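Local coordinates for ribosome inactivating type 1 protein (Iris hollandica, PDB 3MVG) that belongs to the type 1 ribosome-inactivating proteins, single-chain plant proteins named for their ability to inactivate ribosomes, at residues A[47-52]-A[93-98]. Numbering follows the deposited sequence.
Sequences QDLLFV and QVYGNN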
loop_
_atom_site.group_PDB
_atom_site.type_symbol
_atom_site.label_atom_id
_atom_site.label_comp_id
_atom_site.label_asym_id
_atom_site.label_seq_id
_atom_site.Cartn_x
_atom_site.Cartn_y
_atom_site.Cartn_z
ATOM N N GLN A 47 -3.009 30.692 5.007
ATOM C CA GLN A 47 -1.910 29.751 4.791
ATOM C C GLN A 47 -2.231 28.381 5.388
ATOM O O GLN A 47 -1.641 27.382 4.973
ATOM C CB GLN A 47 -0.599 30.312 5.366
ATOM C CG GLN A 47 0.649 29.471 5.041
ATOM C CD GLN A 47 1.963 30.233 5.169
ATOM O OE1 GLN A 47 2.986 29.666 5.570
ATOM N NE2 GLN A 47 1.945 31.514 4.818
ATOM N N ASP A 48 -3.159 28.351 6.347
ATOM C CA ASP A 48 -3.612 27.119 7.002
ATOM C C ASP A 48 -4.523 26.269 6.120
ATOM O O ASP A 48 -4.822 25.140 6.486
ATOM C CB ASP A 48 -4.432 27.427 8.269
ATOM C CG ASP A 48 -3.629 28.067 9.394
ATOM O OD1 ASP A 48 -2.383 28.027 9.390
ATOM O OD2 ASP A 48 -4.293 28.610 10.309
ATOM N N LEU A 49 -5.016 26.810 5.007
ATOM C CA LEU A 49 -6.043 26.121 4.218
ATOM C C LEU A 49 -5.512 25.498 2.937
ATOM O O LEU A 49 -4.488 25.926 2.388
ATOM C CB LEU A 49 -7.210 27.064 3.900
ATOM C CG LEU A 49 -7.910 27.714 5.097
ATOM C CD1 LEU A 49 -9.014 28.665 4.636
ATOM C CD2 LEU A 49 -8.466 26.676 6.067
ATOM N N LEU A 50 -6.215 24.472 2.468
ATOM C CA LEU A 50 -5.915 23.842 1.199
ATOM C C LEU A 50 -7.235 23.446 0.561
ATOM O O LEU A 50 -8.130 22.947 1.237
ATOM C CB LEU A 50 -5.021 22.617 1.425
ATOM C CG LEU A 50 -4.508 21.913 0.175
ATOM C CD1 LEU A 50 -3.549 22.795 -0.598
ATOM C CD2 LEU A 50 -3.824 20.629 0.575
ATOM N N PHE A 51 -7.365 23.684 -0.737
ATOM C CA PHE A 51 -8.551 23.269 -1.483
ATOM C C PHE A 51 -8.268 21.959 -2.207
ATOM O O PHE A 51 -7.194 21.792 -2.799
ATOM C CB PHE A 51 -8.925 24.325 -2.526
ATOM C CG PHE A 51 -9.638 25.550 -1.979
ATOM C CD1 PHE A 51 -10.082 26.520 -2.866
ATOM C CD2 PHE A 51 -9.900 25.731 -0.619
ATOM C CE1 PHE A 51 -10.751 27.668 -2.421
ATOM C CE2 PHE A 51 -10.567 26.885 -0.162
ATOM C CZ PHE A 51 -10.993 27.847 -1.071
ATOM N N VAL A 52 -9.248 21.059 -2.199
ATOM C CA VAL A 52 -9.165 19.792 -2.907
ATOM C C VAL A 52 -10.378 19.721 -3.817
ATOM O O VAL A 52 -11.502 19.525 -3.352
ATOM C CB VAL A 52 -9.142 18.588 -1.935
ATOM C CG1 VAL A 52 -9.097 17.273 -2.707
ATOM C CG2 VAL A 52 -7.942 18.684 -1.021
ATOM N N GLN A 93 -13.707 36.283 3.263
ATOM C CA GLN A 93 -12.643 36.291 2.246
ATOM C C GLN A 93 -12.478 34.949 1.543
ATOM O O GLN A 93 -12.070 34.898 0.382
ATOM C CB GLN A 93 -11.309 36.727 2.853
ATOM N N VAL A 94 -12.779 33.867 2.251
ATOM C CA VAL A 94 -12.625 32.533 1.695
ATOM C C VAL A 94 -13.976 31.957 1.275
ATOM O O VAL A 94 -14.109 31.428 0.175
ATOM C CB VAL A 94 -11.895 31.588 2.682
ATOM C CG1 VAL A 94 -11.766 30.174 2.101
ATOM C CG2 VAL A 94 -10.518 32.147 3.027
ATOM N N TYR A 95 -14.974 32.092 2.142
ATOM C CA TYR A 95 -16.250 31.395 1.978
ATOM C C TYR A 95 -17.356 32.228 1.333
ATOM O O TYR A 95 -18.460 31.725 1.113
ATOM C CB TYR A 95 -16.743 30.866 3.329
ATOM C CG TYR A 95 -15.766 29.961 4.035
ATOM C CD1 TYR A 95 -15.451 30.159 5.376
ATOM C CD2 TYR A 95 -15.160 28.898 3.363
ATOM C CE1 TYR A 95 -14.560 29.333 6.034
ATOM C CE2 TYR A 95 -14.261 28.065 4.006
ATOM C CZ TYR A 95 -13.967 28.286 5.341
ATOM O OH TYR A 95 -13.083 27.460 5.986
ATOM N N GLY A 96 -17.073 33.495 1.041
ATOM C CA GLY A 96 -18.094 34.395 0.517
ATOM C C GLY A 96 -18.942 34.992 1.623
ATOM O O GLY A 96 -18.749 34.703 2.809
ATOM N N ASN A 97 -19.888 35.836 1.226
ATOM C CA ASN A 97 -20.692 36.581 2.184
ATOM C C ASN A 97 -21.868 35.817 2.771
ATOM O O ASN A 97 -22.319 36.121 3.881
ATOM C CB ASN A 97 -21.174 37.898 1.565
ATOM C CG ASN A 97 -20.037 38.861 1.289
ATOM O OD1 ASN A 97 -19.000 38.815 1.946
ATOM N ND2 ASN A 97 -20.226 39.739 0.311
ATOM N N ASN A 98 -22.347 34.817 2.030
ATOM C CA ASN A 98 -23.513 34.035 2.436
ATOM C C ASN A 98 -23.335 32.516 2.331
ATOM O O ASN A 98 -24.144 31.852 1.680
ATOM C CB ASN A 98 -24.742 34.447 1.619
ATOM C CG ASN A 98 -25.286 35.803 2.017
ATOM O OD1 ASN A 98 -26.246 35.896 2.780
ATOM N ND2 ASN A 98 -24.675 36.863 1.503
#
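Val94 meets Leu49 and Phe51 where the short helix 92-95 lies against one face of the mixed beta sheet in the ribosome-inactivating protein fold. Leu49 and Phe51, two residues apart on strand 49-55, send their side chains to this face, whereas the intervening Leu50, and Val52 beyond it, pack against helix 13-27 on the opposite side. The helix therefore packs on the face of the sheet away from helix 13-27, with about 18 Å from the centre of the chain to the centre of the contact.

Going along 93-98, the first residue to touch is Val94, and both of its methyls are used. CG1, anti to the backbone N (chi1 179°), is shared: it sits 4.0 Å from Leu49 CD1 and 4.0 Å from Phe51 CZ. CG2 adds a second touch on the leucine, 4.1 Å from Leu49 CD1, so this one leucine methyl rests against both branches of the valine. Leu49 and Val94 approach tip to tip; CD1 of the leucine lies anti to its CA (chi2 178°), which carries that methyl out toward the valine. Phe51 comes differently, running past the valine in the opposite direction and offering the edge of its ring; CG1 lies near the ring plane.

Tyr95 follows. Its ring carries Val94 CB over one face, 4.3 Å above the plane and displaced toward the rim. Tyr95 also touches Val65 of strand 61-67 and Leu84 of strand 81-84, and its ring meets that of Phe82 with the planes at about 60°. Phe82 also touches Phe51, so both aromatic residues share it as a neighbour. At Gly96 the chain leaves helical geometry with a positive phi. The contact is purely one of side chains, and its loosest touch is polar against apolar: Tyr95 OH stands 4.5 Å from Leu49 CD1.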